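Local coordinates for protein TetR transcriptional regulator (Chloroflexus aurantiacus, PDB 3QBM) that probably binds DNA as a dimeric regulator of transcription of the TetR family, with a helix-turn-helix head and a helical C-terminal domain, at residues A[8-13]-A[44-48]; A[17-22]-A[100-105]; A[87-92]-A[161-166]. All coordinates share one frame; numbering follows the deposited sequence.

Overall arrangement
The three contacts follow a TetR-type subunit from its probable DNA-binding head into its all-helical body. Contact 1 (8-13 with 44-48) and contact 2 (17-22 with 100-105) both use helix 2-23, and their centres lie about 18 Å apart. Contact 1 closes the head upon itself; contact 2 bridges head and body, tying the same helix to the loop between helices 80-92 and 105-113, beside the bound magnesium. Contact 3 (87-92 with 161-166), its centre about 18 Å from that of contact 2, lies inside the C-terminal domain. Contacts 1 and 3 come in series along the chain, about 32 Å between centres, whereas contact 2 crosses both. Contacts 2 and 3 touch through Cys104 and Glu166, and both reach the second subunit.

Contact 1: residues A[8-13]-A[44-48]; sequences TRERVV and IYRHF
Helix 2-23 packs here against the last part of helix 41-45 and the residues that follow, a mainly apolar contact inside the probable DNA-binding head, with Arg9, Val12 and Val13 set against His47 and Phe48. The far atoms of the Phe48 ring, CE1, CE2 and CZ, meet the helix. CG2 of Val13 comes to 3.4 Å from Phe48 CZ, while Val12 brings CG1 to 3.9 Å from Phe48 CE2, so two valines of successive positions share one ring. CG1 of Val12, placed anti to the backbone N (chi1 177°), also touches CG2 of Ile44 at 4.2 Å.

Arg9 folds over the outer part of this surface. Its chain bends at chi3 (56°), which turns the guanidinium back so that Phe48 CE1 lies over one of its faces, off centre, with the two planes inclined by 34°. At the guanidinium edge, NH1 of Arg9 makes a weak hydrogen bond of 3.1 Å to the carbonyl O of His47. The aliphatic part is also used: CG of Arg9 rests 3.5 Å from His47 CB. The one side chain thus serves an aromatic ring and a backbone carbonyl. CG2 of Thr8 meets NE2 of the His47 imidazole at 3.7 Å, whereas OG1 of Thr8 hydrogen-bonds to Lys4 O.

Segment 44-48 belongs to the predicted helix-turn-helix, residues 29-48. Ile44 leans on Ile30, Ile33 and Met34 of helix 30-37, and Val12 reaches Leu39. Helices 2-23, 30-37 and 41-45 form the three-helix bundle, and helix 51-74 packs on it through Val13.

Contact 2: residues A[17-22]-A[100-105]; sequences AALFNV and LVGGCP
With CG anti to the backbone N (chi1 -156°), the side chain of Asn21 extends from helix 2-23 into the bend of residues 100-105, and chi2 of 39° turns its amide so that two loop carbonyls lie close to the amide plane. ND2 of Asn21 donates to Val101 O at 2.8 Å and to Gly103 O at 3.0 Å; both bonds are fairly straight, but the nitrogen stands well above each carbonyl plane. OD1 of Asn21 faces Pro105, 3.2 Å from Pro105 CA, and accepts a hydrogen bond from Asn108. Leu100 lies against the amide through CD1, and its CD2 reaches CB of Ala17. Alongside, CG1 of Val101 touches CB of Ala18 at 3.6 Å.

Gly102 passes 3.8 Å from Val22 CG2 by its CA, and a side chain there would clash with that methyl. A leucine in place of Asn21 would probably leave the carbonyls of Val101 and Gly103 without their shared donor and the turn less firmly fixed to the helix.

Residues 100-103 form a type II beta turn, and Cys104 caps helix 105-113, whose Ile111 contributes to the magnesium site. The arrangement joins the two domains of a TetR-type regulator, where the first helix meets the C-terminal domain.

Contact 3: residues A[87-92]-A[161-166]; sequences FLDVFR and IIATME
The ring of Phe91 takes CB of Met165, present as selenomethionine, over one face as a CH-pi contact, 3.8 Å from the ring centroid and 25° off its normal. CE1 of Phe87 lies at the edge of the same ring, in its plane. Glu166 comes in obliquely: its CD is 3.6 Å from Phe91 CE1, with carboxylate and ring planes 63° apart. Phe70 and Trp131 add edge-to-face contacts to Phe91.

One turn earlier, CG2 of Ile161 touches both Phe87 CE1 and Leu88 CD2, 3.6 Å from each. The selenomethionine chain bends at chi2 and chi3, which curls CE of Met165 back to 3.6 Å from the carbonyl O of Leu88. The two helical segments run nearly parallel, 20° between directions and 10.1 Å between axes.

Arg92 leads away from segment 161-166 toward helix 179-196, gripping Asp89 OD1 side-on with NE and NH2, while its NH1 forms a salt bridge with Glu182. Its charge pairing thus runs to its own helix and to Glu182, and no polar bond joins the two segments, whose contacts are mostly apolar. The Glu166 carboxylate is buried beside Phe91, a setting that would probably make its charge costly.

Contact 1: residues A[8-13]-A[44-48]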
loop_
_atom_site.group_PDB
_atom_site.type_symbol
_atom_site.label_atom_id
_atom_site.label_comp_id
_atom_site.label_asym_id
_atom_site.label_seq_id
_atom_site.Cartn_x
_atom_site.Cartn_y
_atom_site.Cartn_z
ATOM N N THR A 8 -1.997 -21.777 24.468
ATOM C CA THR A 8 -1.575 -22.404 23.220
ATOM C C THR A 8 -2.164 -21.638 22.020
ATOM O O THR A 8 -1.449 -21.368 21.054
ATOM C CB THR A 8 -2.004 -23.882 23.169
ATOM O OG1 THR A 8 -1.401 -24.594 24.264
ATOM C CG2 THR A 8 -1.609 -24.518 21.829
ATOM N N ARG A 9 -3.453 -21.286 22.091
ATOM C CA ARG A 9 -4.121 -20.483 21.031
ATOM C C ARG A 9 -3.395 -19.176 20.802
ATOM O O ARG A 9 -3.091 -18.840 19.667
ATOM C CB ARG A 9 -5.583 -20.148 21.372
ATOM C CG ARG A 9 -6.627 -21.154 20.922
ATOM C CD ARG A 9 -8.056 -20.713 21.312
ATOM N NE ARG A 9 -8.378 -19.379 20.781
ATOM C CZ ARG A 9 -9.133 -19.118 19.708
ATOM N NH1 ARG A 9 -9.711 -20.097 19.006
ATOM N NH2 ARG A 9 -9.322 -17.850 19.338
ATOM N N GLU A 10 -3.142 -18.427 21.875
ATOM C CA GLU A 10 -2.385 -17.162 21.795
ATOM C C GLU A 10 -1.058 -17.311 21.040
ATOM O O GLU A 10 -0.729 -16.490 20.177
ATOM C CB GLU A 10 -2.100 -16.584 23.192
ATOM C CG GLU A 10 -3.330 -15.967 23.844
ATOM C CD GLU A 10 -3.176 -15.683 25.341
ATOM O OE1 GLU A 10 -2.238 -16.208 25.998
ATOM O OE2 GLU A 10 -4.036 -14.933 25.861
ATOM N N ARG A 11 -0.292 -18.335 21.389
ATOM C CA ARG A 11 0.978 -18.619 20.719
ATOM C C ARG A 11 0.803 -18.932 19.239
ATOM O O ARG A 11 1.559 -18.454 18.402
ATOM C CB ARG A 11 1.687 -19.811 21.372
ATOM C CG ARG A 11 2.165 -19.629 22.811
ATOM C CD ARG A 11 2.669 -20.982 23.349
ATOM N NE ARG A 11 3.665 -20.857 24.422
ATOM C CZ ARG A 11 3.396 -20.771 25.728
ATOM N NH1 ARG A 11 2.143 -20.820 26.189
ATOM N NH2 ARG A 11 4.404 -20.643 26.589
ATOM N N VAL A 12 -0.175 -19.757 18.899
ATOM C CA VAL A 12 -0.370 -20.096 17.499
ATOM C C VAL A 12 -0.752 -18.849 16.705
ATOM O O VAL A 12 -0.170 -18.586 15.673
ATOM C CB VAL A 12 -1.416 -21.214 17.308
ATOM C CG1 VAL A 12 -1.629 -21.483 15.828
ATOM C CG2 VAL A 12 -0.949 -22.482 18.023
ATOM N N VAL A 13 -1.726 -18.088 17.208
ATOM C CA VAL A 13 -2.200 -16.895 16.524
ATOM C C VAL A 13 -1.048 -15.924 16.302
ATOM O O VAL A 13 -0.921 -15.353 15.218
ATOM C CB VAL A 13 -3.358 -16.201 17.299
ATOM C CG1 VAL A 13 -3.532 -14.810 16.838
ATOM C CG2 VAL A 13 -4.664 -16.981 17.150
ATOM N N ILE A 44 -2.898 -27.728 16.081
ATOM C CA ILE A 44 -3.408 -26.434 15.647
ATOM C C ILE A 44 -4.931 -26.455 15.500
ATOM O O ILE A 44 -5.624 -25.575 16.007
ATOM C CB ILE A 44 -2.771 -26.008 14.306
ATOM C CG1 ILE A 44 -1.240 -25.910 14.453
ATOM C CG2 ILE A 44 -3.382 -24.677 13.798
ATOM C CD1 ILE A 44 -0.555 -25.428 13.239
ATOM N N TYR A 45 -5.464 -27.469 14.832
ATOM C CA TYR A 45 -6.892 -27.501 14.544
ATOM C C TYR A 45 -7.772 -28.040 15.686
ATOM O O TYR A 45 -8.997 -28.096 15.581
ATOM C CB TYR A 45 -7.124 -28.216 13.206
ATOM C CG TYR A 45 -6.584 -27.430 12.032
ATOM C CD1 TYR A 45 -6.850 -26.055 11.894
ATOM C CD2 TYR A 45 -5.809 -28.035 11.048
ATOM C CE1 TYR A 45 -6.381 -25.339 10.811
ATOM C CE2 TYR A 45 -5.341 -27.307 9.963
ATOM C CZ TYR A 45 -5.621 -25.971 9.853
ATOM O OH TYR A 45 -5.135 -25.251 8.778
ATOM N N ARG A 46 -7.141 -28.451 16.772
ATOM C CA ARG A 46 -7.848 -28.644 18.025
ATOM C C ARG A 46 -8.369 -27.246 18.468
ATOM O O ARG A 46 -9.481 -27.110 18.998
ATOM C CB ARG A 46 -6.874 -29.241 19.050
ATOM C CG ARG A 46 -7.255 -29.155 20.534
ATOM C CD ARG A 46 -8.462 -29.994 20.902
ATOM N NE ARG A 46 -8.597 -30.342 22.330
ATOM C CZ ARG A 46 -8.177 -29.629 23.387
ATOM N NH1 ARG A 46 -7.581 -28.439 23.281
ATOM N NH2 ARG A 46 -8.384 -30.118 24.606
ATOM N N HIS A 47 -7.579 -26.211 18.200
ATOM C CA HIS A 47 -7.901 -24.849 18.655
ATOM C C HIS A 47 -8.606 -23.977 17.635
ATOM O O HIS A 47 -9.238 -22.992 18.015
ATOM C CB HIS A 47 -6.629 -24.166 19.150
ATOM C CG HIS A 47 -6.027 -24.869 20.322
ATOM N ND1 HIS A 47 -6.615 -24.860 21.574
ATOM C CD2 HIS A 47 -4.951 -25.684 20.418
ATOM C CE1 HIS A 47 -5.907 -25.617 22.394
ATOM N NE2 HIS A 47 -4.897 -26.134 21.716
ATOM N N PHE A 48 -8.484 -24.325 16.346
ATOM C CA PHE A 48 -9.098 -23.547 15.259
ATOM C C PHE A 48 -9.802 -24.528 14.366
ATOM O O PHE A 48 -9.334 -25.639 14.154
ATOM C CB PHE A 48 -8.049 -22.741 14.482
ATOM C CG PHE A 48 -7.269 -21.808 15.357
ATOM C CD1 PHE A 48 -7.782 -20.569 15.687
ATOM C CD2 PHE A 48 -6.079 -22.208 15.932
ATOM C CE1 PHE A 48 -7.106 -19.725 16.540
ATOM C CE2 PHE A 48 -5.393 -21.372 16.787
ATOM C CZ PHE A 48 -5.900 -20.114 17.085
#

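Contact 2: residues A[17-22]-A[100-105]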
loop_
_atom_site.group_PDB
_atom_site.type_symbol
_atom_site.label_atom_id
_atom_site.label_comp_id
_atom_site.label_asym_id
_atom_site.label_seq_id
_atom_site.Cartn_x
_atom_site.Cartn_y
_atom_site.Cartn_z
ATOM N N ALA A 17 0.321 -14.965 12.589
ATOM C CA ALA A 17 0.321 -13.552 12.173
ATOM C C ALA A 17 1.625 -13.148 11.532
ATOM O O ALA A 17 1.632 -12.483 10.487
ATOM C CB ALA A 17 -0.013 -12.589 13.355
ATOM N N ALA A 18 2.739 -13.550 12.131
ATOM C CA ALA A 18 4.055 -13.171 11.600
ATOM C C ALA A 18 4.289 -13.801 10.250
ATOM O O ALA A 18 4.787 -13.145 9.338
ATOM C CB ALA A 18 5.180 -13.540 12.578
ATOM N N LEU A 19 3.893 -15.071 10.074
ATOM C CA LEU A 19 4.073 -15.702 8.788
ATOM C C LEU A 19 3.172 -15.067 7.711
ATOM O O LEU A 19 3.598 -14.874 6.568
ATOM C CB LEU A 19 3.771 -17.208 8.866
ATOM C CG LEU A 19 4.799 -18.049 9.646
ATOM C CD1 LEU A 19 4.243 -19.446 10.007
ATOM C CD2 LEU A 19 6.074 -18.191 8.836
ATOM N N PHE A 20 1.910 -14.818 8.061
ATOM C CA PHE A 20 0.961 -14.268 7.090
ATOM C C PHE A 20 1.404 -12.857 6.665
ATOM O O PHE A 20 1.165 -12.430 5.544
ATOM C CB PHE A 20 -0.451 -14.135 7.670
ATOM C CG PHE A 20 -1.154 -15.419 7.948
ATOM C CD1 PHE A 20 -1.196 -16.439 7.021
ATOM C CD2 PHE A 20 -1.901 -15.565 9.116
ATOM C CE1 PHE A 20 -1.897 -17.591 7.274
ATOM C CE2 PHE A 20 -2.609 -16.712 9.356
ATOM C CZ PHE A 20 -2.605 -17.720 8.458
ATOM N N ASN A 21 2.025 -12.134 7.581
ATOM C CA ASN A 21 2.442 -10.763 7.287
ATOM C C ASN A 21 3.509 -10.663 6.190
ATOM O O ASN A 21 3.576 -9.652 5.443
ATOM C CB ASN A 21 2.945 -10.068 8.543
ATOM C CG ASN A 21 2.841 -8.577 8.440
ATOM O OD1 ASN A 21 1.868 -8.077 7.894
ATOM N ND2 ASN A 21 3.835 -7.848 8.984
ATOM N N VAL A 22 4.304 -11.718 6.086
ATOM C CA VAL A 22 5.357 -11.825 5.091
ATOM C C VAL A 22 4.922 -12.487 3.797
ATOM O O VAL A 22 5.113 -11.915 2.709
ATOM C CB VAL A 22 6.565 -12.606 5.689
ATOM C CG1 VAL A 22 7.558 -13.000 4.593
ATOM C CG2 VAL A 22 7.189 -11.803 6.797
ATOM N N LEU A 100 4.912 -5.818 13.323
ATOM C CA LEU A 100 5.500 -7.151 13.395
ATOM C C LEU A 100 6.346 -7.434 12.136
ATOM O O LEU A 100 6.353 -6.640 11.190
ATOM C CB LEU A 100 4.433 -8.181 13.692
ATOM C CG LEU A 100 3.341 -8.503 12.710
ATOM C CD1 LEU A 100 3.951 -9.299 11.593
ATOM C CD2 LEU A 100 2.241 -9.352 13.384
ATOM N N VAL A 101 7.073 -8.540 12.153
ATOM C CA VAL A 101 7.982 -8.877 11.060
ATOM C C VAL A 101 7.247 -8.832 9.714
ATOM O O VAL A 101 6.181 -9.342 9.590
ATOM C CB VAL A 101 8.566 -10.262 11.248
ATOM C CG1 VAL A 101 7.497 -11.317 10.933
ATOM C CG2 VAL A 101 9.835 -10.438 10.383
ATOM N N GLY A 102 7.808 -8.153 8.739
ATOM C CA GLY A 102 7.182 -8.035 7.420
ATOM C C GLY A 102 6.404 -6.768 7.127
ATOM O O GLY A 102 5.847 -6.647 6.052
ATOM N N GLY A 103 6.381 -5.797 8.034
ATOM C CA GLY A 103 5.773 -4.504 7.762
ATOM C C GLY A 103 4.444 -4.248 8.446
ATOM O O GLY A 103 4.123 -4.884 9.463
ATOM N N CYS A 104 3.689 -3.279 7.935
ATOM C CA CYS A 104 2.356 -2.977 8.484
ATOM C C CYS A 104 1.344 -4.046 8.093
ATOM O O CYS A 104 1.083 -4.228 6.903
ATOM C CB CYS A 104 1.833 -1.595 8.027
ATOM S SG CYS A 104 0.210 -1.227 8.627
ATOM N N PRO A 105 0.734 -4.727 9.081
ATOM C CA PRO A 105 -0.241 -5.776 8.720
ATOM C C PRO A 105 -1.557 -5.245 8.186
ATOM O O PRO A 105 -2.308 -5.982 7.507
ATOM C CB PRO A 105 -0.450 -6.519 10.038
ATOM C CG PRO A 105 -0.251 -5.459 11.070
ATOM C CD PRO A 105 0.867 -4.587 10.542
#

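Contact 3: residues A[87-92]-A[161-166]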
loop_
_atom_site.group_PDB
_atom_site.type_symbol
_atom_site.label_atom_id
_atom_site.label_comp_id
_atom_site.label_asym_id
_atom_site.label_seq_id
_atom_site.Cartn_x
_atom_site.Cartn_y
_atom_site.Cartn_z
ATOM N N PHE A 87 1.161 10.529 15.862
ATOM C CA PHE A 87 0.568 9.486 14.985
ATOM C C PHE A 87 1.447 9.249 13.737
ATOM O O PHE A 87 1.729 8.095 13.370
ATOM C CB PHE A 87 -0.853 9.893 14.613
ATOM C CG PHE A 87 -1.617 8.869 13.840
ATOM C CD1 PHE A 87 -1.532 8.824 12.447
ATOM C CD2 PHE A 87 -2.441 7.969 14.489
ATOM C CE1 PHE A 87 -2.259 7.888 11.702
ATOM C CE2 PHE A 87 -3.177 7.015 13.734
ATOM C CZ PHE A 87 -3.085 6.993 12.364
ATOM N N LEU A 88 1.918 10.330 13.119
ATOM C CA LEU A 88 2.884 10.239 12.031
ATOM C C LEU A 88 4.166 9.555 12.516
ATOM O O LEU A 88 4.710 8.678 11.815
ATOM C CB LEU A 88 3.246 11.614 11.445
ATOM C CG LEU A 88 2.152 12.627 11.138
ATOM C CD1 LEU A 88 2.719 13.955 10.644
ATOM C CD2 LEU A 88 1.166 12.050 10.118
ATOM N N ASP A 89 4.629 9.915 13.714
ATOM C CA ASP A 89 5.869 9.395 14.232
ATOM C C ASP A 89 5.806 7.874 14.445
ATOM O O ASP A 89 6.794 7.182 14.243
ATOM C CB ASP A 89 6.279 10.076 15.523
ATOM C CG ASP A 89 7.655 9.685 15.928
ATOM O OD1 ASP A 89 8.582 9.936 15.139
ATOM O OD2 ASP A 89 7.804 9.056 16.978
ATOM N N VAL A 90 4.639 7.361 14.832
ATOM C CA VAL A 90 4.469 5.915 14.954
ATOM C C VAL A 90 4.797 5.268 13.594
ATOM O O VAL A 90 5.582 4.321 13.528
ATOM C CB VAL A 90 3.026 5.535 15.434
ATOM C CG1 VAL A 90 2.805 4.022 15.367
ATOM C CG2 VAL A 90 2.789 6.047 16.865
ATOM N N PHE A 91 4.174 5.754 12.507
ATOM C CA PHE A 91 4.454 5.219 11.177
ATOM C C PHE A 91 5.931 5.367 10.782
ATOM O O PHE A 91 6.531 4.429 10.238
ATOM C CB PHE A 91 3.566 5.901 10.143
ATOM C CG PHE A 91 2.195 5.313 10.048
ATOM C CD1 PHE A 91 2.017 4.093 9.428
ATOM C CD2 PHE A 91 1.092 5.974 10.529
ATOM C CE1 PHE A 91 0.769 3.554 9.286
ATOM C CE2 PHE A 91 -0.165 5.436 10.354
ATOM C CZ PHE A 91 -0.321 4.230 9.769
ATOM N N ARG A 92 6.506 6.525 11.056
ATOM C CA ARG A 92 7.901 6.745 10.776
ATOM C C ARG A 92 8.793 5.700 11.454
ATOM O O ARG A 92 9.774 5.203 10.840
ATOM C CB ARG A 92 8.325 8.166 11.177
ATOM C CG ARG A 92 9.757 8.436 10.813
ATOM C CD ARG A 92 10.164 9.863 10.938
ATOM N NE ARG A 92 10.097 10.337 12.301
ATOM C CZ ARG A 92 10.655 11.472 12.745
ATOM N NH1 ARG A 92 11.417 12.238 11.973
ATOM N NH2 ARG A 92 10.514 11.800 14.016
ATOM N N ILE A 161 -3.366 11.696 5.937
ATOM C CA ILE A 161 -2.344 11.160 6.812
ATOM C C ILE A 161 -2.184 9.656 6.617
ATOM O O ILE A 161 -1.086 9.184 6.422
ATOM C CB ILE A 161 -2.677 11.417 8.297
ATOM C CG1 ILE A 161 -2.383 12.867 8.654
ATOM C CG2 ILE A 161 -1.885 10.437 9.184
ATOM C CD1 ILE A 161 -3.013 13.302 10.035
ATOM N N ILE A 162 -3.283 8.901 6.662
ATOM C CA ILE A 162 -3.204 7.445 6.515
ATOM C C ILE A 162 -2.649 7.003 5.161
ATOM O O ILE A 162 -1.785 6.120 5.097
ATOM C CB ILE A 162 -4.574 6.769 6.780
ATOM C CG1 ILE A 162 -4.983 7.034 8.219
ATOM C CG2 ILE A 162 -4.519 5.246 6.469
ATOM C CD1 ILE A 162 -6.521 6.753 8.492
ATOM N N ALA A 163 -3.131 7.644 4.106
ATOM C CA ALA A 163 -2.682 7.362 2.732
ATOM C C ALA A 163 -1.194 7.642 2.640
ATOM O O ALA A 163 -0.416 6.792 2.153
ATOM C CB ALA A 163 -3.429 8.235 1.688
ATOM N N THR A 164 -0.782 8.823 3.086
ATOM C CA THR A 164 0.629 9.212 2.965
ATOM C C THR A 164 1.572 8.292 3.692
ATOM O O THR A 164 2.611 7.857 3.119
ATOM C CB THR A 164 0.831 10.645 3.457
ATOM O OG1 THR A 164 -0.058 11.503 2.713
ATOM C CG2 THR A 164 2.294 11.111 3.235
HETATM N N MSE A 165 1.247 8.028 4.949
HETATM C CA MSE A 165 2.125 7.249 5.813
HETATM C C MSE A 165 2.160 5.785 5.367
HETATM O O MSE A 165 3.240 5.196 5.293
HETATM C CB MSE A 165 1.767 7.407 7.299
HETATM C CG MSE A 165 1.966 8.810 7.866
HETATM SE SE MSE A 165 3.575 9.818 7.334
HETATM C CE MSE A 165 4.946 8.729 8.193
ATOM N N GLU A 166 1.019 5.205 5.000
ATOM C CA GLU A 166 0.999 3.826 4.553
ATOM C C GLU A 166 1.715 3.671 3.217
ATOM O O GLU A 166 2.441 2.688 3.039
ATOM C CB GLU A 166 -0.431 3.267 4.449
ATOM C CG GLU A 166 -1.086 2.991 5.771
ATOM C CD GLU A 166 -0.558 1.758 6.478
ATOM O OE1 GLU A 166 0.634 1.403 6.333
ATOM O OE2 GLU A 166 -1.362 1.143 7.177
#